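Local coordinates for 6-phosphogluconolactonase (Trypanosoma cruzi, PDB 6VYE), which probably catalyses the hydrolysis of 6-phosphogluconolactone to 6-phosphogluconate, the second step of the oxidative pentose phosphate pathway, at residues H69-E73 with E74-R78; R105-P108 with E109-V113; K140-A143 with L144-T148; V207-T210 with P211-I215. All blocks are in the same frame, centred on the assembly; numbering follows the deposited sequence.

Interaction 1 of 4, residues H69-E73 with E74-R78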
loop_
_atom_site.group_PDB
_atom_site.type_symbol
_atom_site.label_atom_id
_atom_site.label_comp_id
_atom_site.label_asym_id
_atom_site.label_seq_id
_atom_site.Cartn_x
_atom_site.Cartn_y
_atom_site.Cartn_z
ATOM N N HIS A 69 -1.435 1.256 -22.837
ATOM C CA HIS A 69 -0.280 1.551 -23.708
ATOM C C HIS A 69 0.911 2.002 -22.845
ATOM O O HIS A 69 2.048 1.585 -23.109
ATOM C CB HIS A 69 -0.657 2.591 -24.774
ATOM C CG HIS A 69 0.464 2.761 -25.734
ATOM N ND1 HIS A 69 1.437 3.748 -25.570
ATOM C CD2 HIS A 69 0.833 2.019 -26.797
ATOM C CE1 HIS A 69 2.318 3.620 -26.555
ATOM N NE2 HIS A 69 1.984 2.567 -27.298
ATOM N N LEU A 70 0.637 2.839 -21.853
ATOM C CA LEU A 70 1.651 3.417 -20.963
ATOM C C LEU A 70 2.277 2.283 -20.148
ATOM O O LEU A 70 3.491 2.327 -19.964
ATOM C CB LEU A 70 0.986 4.468 -20.080
ATOM C CG LEU A 70 1.870 5.111 -19.024
ATOM C CD1 LEU A 70 3.070 5.779 -19.658
ATOM C CD2 LEU A 70 1.084 6.126 -18.219
ATOM N N LEU A 71 1.476 1.312 -19.702
ATOM C CA LEU A 71 1.905 0.262 -18.725
ATOM C C LEU A 71 2.474 -0.968 -19.440
ATOM O O LEU A 71 3.482 -1.557 -18.946
ATOM C CB LEU A 71 0.714 -0.094 -17.829
ATOM C CG LEU A 71 0.151 1.079 -17.025
ATOM C CD1 LEU A 71 -1.000 0.634 -16.150
ATOM C CD2 LEU A 71 1.223 1.788 -16.211
ATOM N N LYS A 72 1.869 -1.374 -20.549
ATOM C CA LYS A 72 2.255 -2.605 -21.283
ATOM C C LYS A 72 3.368 -2.285 -22.290
ATOM O O LYS A 72 4.448 -2.857 -22.146
ATOM C CB LYS A 72 1.023 -3.243 -21.927
ATOM C CG LYS A 72 1.274 -4.326 -22.970
ATOM C CD LYS A 72 -0.052 -4.825 -23.516
ATOM C CE LYS A 72 -0.090 -6.309 -23.768
ATOM N NZ LYS A 72 0.688 -6.686 -24.961
ATOM N N GLU A 73 3.114 -1.423 -23.277
ATOM C CA GLU A 73 4.086 -1.078 -24.355
ATOM C C GLU A 73 5.233 -0.234 -23.796
ATOM O O GLU A 73 6.365 -0.454 -24.245
ATOM C CB GLU A 73 3.456 -0.279 -25.498
ATOM C CG GLU A 73 2.856 -1.163 -26.582
ATOM C CD GLU A 73 1.688 -1.993 -26.090
ATOM O OE1 GLU A 73 0.865 -1.454 -25.320
ATOM O OE2 GLU A 73 1.654 -3.196 -26.399
ATOM N N GLU A 74 4.947 0.744 -22.926
ATOM C CA GLU A 74 5.960 1.744 -22.492
ATOM C C GLU A 74 6.588 1.293 -21.159
ATOM O O GLU A 74 7.561 1.955 -20.730
ATOM C CB GLU A 74 5.400 3.166 -22.436
ATOM C CG GLU A 74 5.033 3.762 -23.783
ATOM C CD GLU A 74 4.793 5.269 -23.705
ATOM O OE1 GLU A 74 5.687 6.001 -23.179
ATOM O OE2 GLU A 74 3.688 5.727 -24.108
ATOM N N ARG A 75 6.103 0.193 -20.565
ATOM C CA ARG A 75 6.719 -0.439 -19.368
ATOM C C ARG A 75 6.930 0.618 -18.268
ATOM O O ARG A 75 8.061 0.699 -17.732
ATOM C CB ARG A 75 8.044 -1.090 -19.792
ATOM C CG ARG A 75 7.888 -2.144 -20.883
ATOM C CD ARG A 75 9.175 -2.693 -21.462
ATOM N NE ARG A 75 10.147 -2.987 -20.413
ATOM C CZ ARG A 75 10.179 -4.090 -19.682
ATOM N NH1 ARG A 75 9.319 -5.062 -19.884
ATOM N NH2 ARG A 75 11.113 -4.248 -18.763
ATOM N N ALA A 76 5.926 1.435 -17.955
ATOM C CA ALA A 76 6.060 2.565 -17.013
ATOM C C ALA A 76 6.152 2.118 -15.546
ATOM O O ALA A 76 6.783 2.872 -14.763
ATOM C CB ALA A 76 4.933 3.523 -17.210
ATOM N N LEU A 77 5.645 0.937 -15.187
ATOM C CA LEU A 77 5.479 0.508 -13.771
ATOM C C LEU A 77 5.934 -0.940 -13.584
ATOM O O LEU A 77 5.641 -1.818 -14.432
ATOM C CB LEU A 77 4.014 0.656 -13.311
ATOM C CG LEU A 77 3.524 2.085 -13.036
ATOM C CD1 LEU A 77 2.065 2.109 -12.601
ATOM C CD2 LEU A 77 4.368 2.820 -12.017
ATOM N N ARG A 78 6.543 -1.175 -12.429
ATOM C CA ARG A 78 6.852 -2.514 -11.895
ATOM C C ARG A 78 5.993 -2.667 -10.639
ATOM O O ARG A 78 6.098 -1.851 -9.700
ATOM C CB ARG A 78 8.357 -2.656 -11.667
ATOM C CG ARG A 78 8.801 -4.093 -11.506
ATOM C CD ARG A 78 10.245 -4.145 -10.988
ATOM N NE ARG A 78 11.202 -3.647 -11.987
ATOM C CZ ARG A 78 11.620 -4.326 -13.058
ATOM N NH1 ARG A 78 11.170 -5.539 -13.336
ATOM N NH2 ARG A 78 12.468 -3.774 -13.892
HETATM O O HOH W 1 3.747 -1.032 -16.456
#
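The short helix 68-73 gives way to the next turn through two backbone bonds wider than alpha: Glu74 N reaches His69 O at 3.0 Å, five residues back in a pi-type turn, and Ala76 N reaches Leu70 O at 3.3 Å, six residues back. Arg75, with positive phi, is where the chain leaves the helical path and turns toward strand 77-85.

Two kinds of side-chain contact accompany this turn. On the exposed side, CG of His69 lies anti to the backbone N (chi1 -174°), which carries the imidazole to Glu74, whose OE2 lies at the ring edge near its plane. His69 ND1 donates to Glu74 OE2 at 3.3 Å, but the bond is weak: the N-H points poorly at the oxygen (123°), and ring and carboxylate planes stand 67° apart. The stronger partner of Glu74 is Arg41, which forms a salt bridge with OE1. On the buried side, Leu70 CD1 packs on Ala76 CB at 3.8 Å, and both residues also touch Ile36 of helix 24-38. Leu71 and Leu77 run side by side, pointing the same way, with Leu71 CD2 and Leu77 CD1 3.7 Å apart.

A water links two backbone carbonyls, donating to Leu71 O at 2.6 Å and to Leu77 O at 2.9 Å. The helix carbonyls of His69, Leu70 and Leu71 thus find partners in the turn or in water, and the water also serves Leu77 O of the strand, while Glu74, drawn mainly by Arg41, would lend the imidazole only modest electrostatic support.

Interaction 2 of 4, residues R105-P108 with E109-V113; sequences RDIP and EDLVV. Unlike the reference sequence in segment 105-108: Arg105 (reference His).
Ile107 and Pro108 lead into a single 3-10 turn, Glu109-Leu111, and pack back against it within the loop that follows helix 95-104. The turn is defined by successive i+3 backbone bonds, Leu111 N to Pro108 O and Val112 N to Glu109 O, the second at 3.1 Å.

Its apolar side is built round one methyl group. Ile107 crosses both Leu111 and Val112 at about a right angle, so that its CG2 branch touches each: Ile107 CG2 lies 3.7 Å from Leu111 CB, and equally 3.7 Å from Val112 CG2. The branching explains this division of labour. With chi1 at -60°, CG1 is anti to the carbonyl carbon and its chain leads away from the turn, whereas CG2 sits beside that carbon and faces the returning residues. Val112 offers the matching branch, CG2, while its side chain also touches Tyr96 and Leu104 of helix 95-104; Ile107 reaches Phe79 of strand 77-85. The small cluster therefore joins the loop to both the helix before it and the sheet.

Pro108 contributes less with its ring than with its carbonyl. Ring atom Pro108 CG is 4.3 Å from Leu111 CD1, a loose contact, but Pro108 O is closely surrounded: Leu111 CB comes to 3.3 Å and Val112 CG2 to 3.6 Å. Leu111 N donates to this same Pro108 O at 2.9 Å from above the carbonyl plane, 48° out of it and away from either lone pair.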
loop_
_atom_site.group_PDB
_atom_site.type_symbol
_atom_site.label_atom_id
_atom_site.label_comp_id
_atom_site.label_asym_id
_atom_site.label_seq_id
_atom_site.Cartn_x
_atom_site.Cartn_y
_atom_site.Cartn_z
ATOM N N ARG A 105 -2.917 -9.188 -15.874
ATOM C CA ARG A 105 -2.978 -10.265 -16.898
ATOM C C ARG A 105 -2.391 -9.735 -18.221
ATOM O O ARG A 105 -1.843 -10.520 -18.958
ATOM C CB ARG A 105 -4.417 -10.776 -17.068
ATOM C CG ARG A 105 -5.451 -9.737 -17.482
ATOM C CD ARG A 105 -6.878 -10.290 -17.418
ATOM N NE ARG A 105 -7.883 -9.221 -17.402
ATOM C CZ ARG A 105 -8.360 -8.604 -18.485
ATOM N NH1 ARG A 105 -7.985 -8.984 -19.692
ATOM N NH2 ARG A 105 -9.237 -7.631 -18.365
ATOM N N ASP A 106 -2.431 -8.424 -18.467
ATOM C CA ASP A 106 -1.918 -7.814 -19.717
ATOM C C ASP A 106 -0.594 -7.050 -19.514
ATOM O O ASP A 106 -0.239 -6.282 -20.420
ATOM C CB ASP A 106 -2.979 -6.880 -20.274
ATOM C CG ASP A 106 -4.104 -7.649 -20.949
ATOM O OD1 ASP A 106 -5.284 -7.320 -20.727
ATOM O OD2 ASP A 106 -3.783 -8.590 -21.654
ATOM N N ILE A 107 0.108 -7.215 -18.387
ATOM C CA ILE A 107 1.408 -6.529 -18.103
ATOM C C ILE A 107 2.549 -7.510 -18.346
ATOM O O ILE A 107 2.466 -8.665 -17.967
ATOM C CB ILE A 107 1.419 -5.970 -16.661
ATOM C CG1 ILE A 107 0.288 -4.968 -16.477
ATOM C CG2 ILE A 107 2.777 -5.375 -16.274
ATOM C CD1 ILE A 107 0.285 -3.824 -17.477
ATOM N N PRO A 108 3.661 -7.096 -18.988
ATOM C CA PRO A 108 4.827 -7.975 -19.138
ATOM C C PRO A 108 5.253 -8.606 -17.803
ATOM O O PRO A 108 5.123 -7.954 -16.750
ATOM C CB PRO A 108 5.908 -7.046 -19.685
ATOM C CG PRO A 108 5.125 -5.964 -20.419
ATOM C CD PRO A 108 3.845 -5.782 -19.631
ATOM N N GLU A 109 5.650 -9.877 -17.849
ATOM C CA GLU A 109 5.786 -10.755 -16.654
ATOM C C GLU A 109 6.888 -10.217 -15.740
ATOM O O GLU A 109 6.716 -10.266 -14.498
ATOM C CB GLU A 109 6.034 -12.218 -17.034
ATOM C CG GLU A 109 7.372 -12.476 -17.704
ATOM C CD GLU A 109 7.670 -13.955 -17.894
ATOM O OE1 GLU A 109 8.709 -14.417 -17.396
ATOM O OE2 GLU A 109 6.821 -14.653 -18.487
ATOM N N ASP A 110 7.959 -9.676 -16.308
ATOM C CA ASP A 110 9.079 -9.118 -15.512
ATOM C C ASP A 110 8.584 -7.912 -14.704
ATOM O O ASP A 110 9.265 -7.566 -13.738
ATOM C CB ASP A 110 10.299 -8.797 -16.380
ATOM C CG ASP A 110 10.159 -7.560 -17.258
ATOM O OD1 ASP A 110 9.238 -7.513 -18.105
ATOM O OD2 ASP A 110 10.971 -6.642 -17.083
ATOM N N LEU A 111 7.435 -7.321 -15.057
ATOM C CA LEU A 111 6.903 -6.086 -14.412
ATOM C C LEU A 111 5.840 -6.450 -13.363
ATOM O O LEU A 111 5.238 -5.550 -12.780
ATOM C CB LEU A 111 6.345 -5.156 -15.493
ATOM C CG LEU A 111 7.345 -4.502 -16.448
ATOM C CD1 LEU A 111 6.653 -3.410 -17.275
ATOM C CD2 LEU A 111 8.553 -3.932 -15.737
ATOM N N VAL A 112 5.674 -7.739 -13.072
ATOM C CA VAL A 112 4.655 -8.215 -12.106
ATOM C C VAL A 112 5.387 -9.024 -11.058
ATOM O O VAL A 112 5.954 -10.039 -11.425
ATOM C CB VAL A 112 3.555 -9.025 -12.818
ATOM C CG1 VAL A 112 2.530 -9.543 -11.826
ATOM C CG2 VAL A 112 2.908 -8.201 -13.901
ATOM N N VAL A 113 5.360 -8.584 -9.810
ATOM C CA VAL A 113 6.204 -9.187 -8.746
ATOM C C VAL A 113 5.314 -9.572 -7.573
ATOM O O VAL A 113 5.237 -8.846 -6.595
ATOM C CB VAL A 113 7.340 -8.209 -8.372
ATOM C CG1 VAL A 113 8.432 -8.901 -7.588
ATOM C CG2 VAL A 113 7.910 -7.539 -9.625
#

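Interaction 3 of 4, residues K140-A143 with L144-T148; sequences KKIA and LLLGT
The only flat groups in Lys140-Ala143 and Leu144-Thr148 are peptide groups, joined N-H to C=O along the last turn of helix 128-146, with no ring face or edge involved. Leu145 N donates to Lys141 O at 3.1 Å within the carbonyl plane, whereas Leu144 N approaches Lys140 O, and Leu146 N approaches Ile142 O, tilted by 23° and 22°. Leu146 CB also lies 3.3 Å from Ile142 O.

Along the inner side of the helix, Ile142 and Leu146 meet one turn apart at a slant. Ile142 CG2, the branch anti to its backbone N, touches Leu146 CD1 at 3.9 Å, and both side chains rest on Phe80 of strand 77-85, so the pair forms part of the helix-to-sheet packing.

The regular pattern fails at Gly147, the first residue to leave helical angles, with positive phi. Its N lies only 2.7 Å from Ala143 O, yet the N-H is aimed off the oxygen by enough (127°) to make the bond weak. Just past the helix end, Thr148 CG2 makes a small apolar contact with Ala143 CB at 3.7 Å. The bonds are consistent with a helix stopping at Gly147: three sound amide bonds, then a poorly directed one.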
loop_
_atom_site.group_PDB
_atom_site.type_symbol
_atom_site.label_atom_id
_atom_site.label_comp_id
_atom_site.label_asym_id
_atom_site.label_seq_id
_atom_site.Cartn_x
_atom_site.Cartn_y
_atom_site.Cartn_z
ATOM N N LYS A 140 14.015 -10.210 -0.248
ATOM C CA LYS A 140 15.189 -10.504 -1.119
ATOM C C LYS A 140 14.818 -10.161 -2.571
ATOM O O LYS A 140 15.634 -9.573 -3.275
ATOM C CB LYS A 140 15.641 -11.961 -0.986
ATOM C CG LYS A 140 16.161 -12.376 0.389
ATOM C CD LYS A 140 16.158 -13.920 0.562
ATOM C CE LYS A 140 15.977 -14.418 1.993
ATOM N NZ LYS A 140 14.985 -15.528 2.090
ATOM N N LYS A 141 13.595 -10.470 -2.982
ATOM C CA LYS A 141 13.105 -10.211 -4.353
ATOM C C LYS A 141 13.116 -8.692 -4.587
ATOM O O LYS A 141 13.695 -8.256 -5.572
ATOM C CB LYS A 141 11.731 -10.871 -4.503
ATOM C CG LYS A 141 11.287 -11.123 -5.934
ATOM C CD LYS A 141 9.911 -11.728 -6.058
ATOM C CE LYS A 141 9.884 -13.234 -6.039
ATOM N NZ LYS A 141 8.494 -13.704 -5.826
ATOM N N ILE A 142 12.546 -7.907 -3.663
ATOM C CA ILE A 142 12.467 -6.425 -3.782
ATOM C C ILE A 142 13.897 -5.867 -3.855
ATOM O O ILE A 142 14.119 -4.945 -4.650
ATOM C CB ILE A 142 11.674 -5.785 -2.624
ATOM C CG1 ILE A 142 10.217 -6.250 -2.562
ATOM C CG2 ILE A 142 11.772 -4.261 -2.724
ATOM C CD1 ILE A 142 9.469 -5.792 -1.306
ATOM N N ALA A 143 14.814 -6.354 -3.006
ATOM C CA ALA A 143 16.217 -5.866 -2.917
ATOM C C ALA A 143 16.913 -6.102 -4.267
ATOM O O ALA A 143 17.578 -5.175 -4.774
ATOM C CB ALA A 143 16.942 -6.534 -1.767
ATOM N N LEU A 144 16.676 -7.259 -4.876
ATOM C CA LEU A 144 17.292 -7.615 -6.175
ATOM C C LEU A 144 16.766 -6.674 -7.267
ATOM O O LEU A 144 17.573 -6.215 -8.102
ATOM C CB LEU A 144 16.964 -9.062 -6.530
ATOM C CG LEU A 144 17.525 -9.488 -7.884
ATOM C CD1 LEU A 144 19.050 -9.584 -7.826
ATOM C CD2 LEU A 144 16.936 -10.817 -8.324
ATOM N N LEU A 145 15.461 -6.417 -7.302
ATOM C CA LEU A 145 14.837 -5.700 -8.442
ATOM C C LEU A 145 15.079 -4.202 -8.296
ATOM O O LEU A 145 15.156 -3.518 -9.352
ATOM C CB LEU A 145 13.332 -5.998 -8.504
ATOM C CG LEU A 145 12.980 -7.411 -8.972
ATOM C CD1 LEU A 145 11.525 -7.740 -8.719
ATOM C CD2 LEU A 145 13.339 -7.597 -10.448
ATOM N N LEU A 146 15.046 -3.680 -7.069
ATOM C CA LEU A 146 15.086 -2.212 -6.822
ATOM C C LEU A 146 16.445 -1.785 -6.276
ATOM O O LEU A 146 16.733 -0.584 -6.357
ATOM C CB LEU A 146 14.000 -1.812 -5.819
ATOM C CG LEU A 146 12.559 -2.162 -6.195
ATOM C CD1 LEU A 146 11.627 -1.373 -5.331
ATOM C CD2 LEU A 146 12.268 -1.895 -7.665
ATOM N N GLY A 147 17.200 -2.713 -5.680
ATOM C CA GLY A 147 18.333 -2.347 -4.820
ATOM C C GLY A 147 17.838 -1.685 -3.548
ATOM O O GLY A 147 16.604 -1.518 -3.367
ATOM N N THR A 148 18.773 -1.329 -2.676
ATOM C CA THR A 148 18.489 -0.834 -1.313
ATOM C C THR A 148 19.431 0.332 -1.041
ATOM O O THR A 148 20.386 0.501 -1.832
ATOM C CB THR A 148 18.619 -1.968 -0.280
ATOM O OG1 THR A 148 19.958 -2.438 -0.320
ATOM C CG2 THR A 148 17.714 -3.153 -0.528
#

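Interaction 4 of 4, residues V207-T210 with P211-I215; sequences VTLT and PITII
Thr210 O is gripped by two amides of the helix that starts after it. Ile214 N donates at 3.3 Å, almost straight (165°) and close to the direction in which the Thr210 carbonyl points, while Thr213 N adds a weak bond to Thr210 O at 3.2 Å, its N-H bent to 123°. Thr210 thus occupies the N-cap position, its carbonyl opening the helical pattern that Ile215 N continues to Pro211 O at 2.8 Å. Pro211, which has no N-H to place, stands at the first helical position, and its ring is pressed close to the preceding residue, Thr210 CB to Pro211 CD measuring 3.4 Å.

The Thr210 and Thr213 side chains cross obliquely at this junction. With chi1 60°, Thr210 OG1 lies between its backbone N and carbonyl carbon, which brings it alongside Ile212 CG2 at 3.4 Å and within 3.2 Å of Thr213 OG1. Both hydroxyls have partners in the chain just before strand 191-194: Thr210 OG1 bonds to Arg189 O and Thr213 OG1 to Ala190 O. These buried polar groups thereby tie the helix start to the neighbouring chain segment.

Leu209 CD1 meets Thr213 CG2 only loosely, at 4.3 Å. Strand 206-209 lies between strands 77-85 and 191-194 of the mixed sheet; at its end Leu209 packs on Ile142 of helix 128-146, and from helix 211-215 Ile214 reaches Val164 and Leu166 of strand 163-167.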
loop_
_atom_site.group_PDB
_atom_site.type_symbol
_atom_site.label_atom_id
_atom_site.label_comp_id
_atom_site.label_asym_id
_atom_site.label_seq_id
_atom_site.Cartn_x
_atom_site.Cartn_y
_atom_site.Cartn_z
ATOM N N VAL A 207 1.756 -11.114 4.600
ATOM C CA VAL A 207 3.095 -10.506 4.417
ATOM C C VAL A 207 2.786 -9.043 4.117
ATOM O O VAL A 207 1.790 -8.820 3.434
ATOM C CB VAL A 207 3.861 -11.210 3.280
ATOM C CG1 VAL A 207 5.180 -10.525 2.986
ATOM C CG2 VAL A 207 4.070 -12.680 3.614
ATOM N N THR A 208 3.557 -8.112 4.661
ATOM C CA THR A 208 3.270 -6.670 4.571
ATOM C C THR A 208 4.592 -5.918 4.521
ATOM O O THR A 208 5.570 -6.349 5.176
ATOM C CB THR A 208 2.356 -6.179 5.719
ATOM O OG1 THR A 208 2.044 -4.804 5.516
ATOM C CG2 THR A 208 2.954 -6.330 7.102
ATOM N N LEU A 209 4.584 -4.809 3.796
ATOM C CA LEU A 209 5.615 -3.771 3.910
ATOM C C LEU A 209 5.469 -3.144 5.295
ATOM O O LEU A 209 4.338 -3.163 5.897
ATOM C CB LEU A 209 5.464 -2.712 2.808
ATOM C CG LEU A 209 5.591 -3.213 1.364
ATOM C CD1 LEU A 209 5.477 -2.016 0.419
ATOM C CD2 LEU A 209 6.885 -3.987 1.112
ATOM N N THR A 210 6.593 -2.622 5.771
ATOM C CA THR A 210 6.721 -2.112 7.142
ATOM C C THR A 210 6.547 -0.601 7.105
ATOM O O THR A 210 6.635 0.034 6.049
ATOM C CB THR A 210 8.067 -2.565 7.711
ATOM O OG1 THR A 210 9.101 -2.036 6.871
ATOM C CG2 THR A 210 8.136 -4.071 7.807
ATOM N N PRO A 211 6.328 0.028 8.269
ATOM C CA PRO A 211 6.342 1.492 8.331
ATOM C C PRO A 211 7.631 2.090 7.732
ATOM O O PRO A 211 7.543 3.027 6.966
ATOM C CB PRO A 211 6.119 1.767 9.830
ATOM C CG PRO A 211 5.360 0.558 10.311
ATOM C CD PRO A 211 5.986 -0.605 9.551
ATOM N N ILE A 212 8.815 1.576 8.060
ATOM C CA ILE A 212 10.090 2.211 7.598
ATOM C C ILE A 212 10.105 2.235 6.053
ATOM O O ILE A 212 10.568 3.209 5.492
ATOM C CB ILE A 212 11.345 1.561 8.208
ATOM C CG1 ILE A 212 12.611 2.371 7.921
ATOM C CG2 ILE A 212 11.523 0.124 7.767
ATOM C CD1 ILE A 212 12.537 3.845 8.379
ATOM N N THR A 213 9.556 1.231 5.395
ATOM C CA THR A 213 9.494 1.166 3.920
ATOM C C THR A 213 8.570 2.246 3.374
ATOM O O THR A 213 8.969 2.857 2.421
ATOM C CB THR A 213 9.036 -0.192 3.385
ATOM O OG1 THR A 213 9.932 -1.179 3.883
ATOM C CG2 THR A 213 9.063 -0.214 1.872
ATOM N N ILE A 214 7.371 2.408 3.948
ATOM C CA ILE A 214 6.372 3.412 3.513
ATOM C C ILE A 214 6.935 4.814 3.793
ATOM O O ILE A 214 6.807 5.744 2.931
ATOM C CB ILE A 214 5.008 3.158 4.195
ATOM C CG1 ILE A 214 4.435 1.820 3.740
ATOM C CG2 ILE A 214 4.038 4.309 3.941
ATOM C CD1 ILE A 214 3.292 1.317 4.575
ATOM N N ILE A 215 7.542 4.979 4.954
ATOM C CA ILE A 215 8.110 6.279 5.409
ATOM C C ILE A 215 9.165 6.785 4.410
ATOM O O ILE A 215 9.263 8.001 4.244
ATOM C CB ILE A 215 8.638 6.143 6.849
ATOM C CG1 ILE A 215 7.462 6.193 7.835
ATOM C CG2 ILE A 215 9.675 7.213 7.161
ATOM C CD1 ILE A 215 7.789 5.690 9.232
#

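How the interactions relate
The four contacts follow one another along the chain, all in the same family region around one mixed sheet; three lie where a helix or strand begins or ends, and interaction 2 is a 3-10 turn in a loop. Between centres, interactions 1 and 2 are 10 Å apart and share the Arg75-Asp110 salt bridge; interactions 2 and 3, 17 Å, meet through Val113 and Leu145; interactions 3 and 4, 14 Å, through Ile142 and Leu209. Arg78 of interaction 1 also touches Leu145. Interactions 1 and 4, with centres 25 Å apart, make no contact but reach neighbouring strands, 77-85 and 206-209, of the same sheet. These contacts tie helix ends and loops to the sheet, with interaction 3 touching all the others.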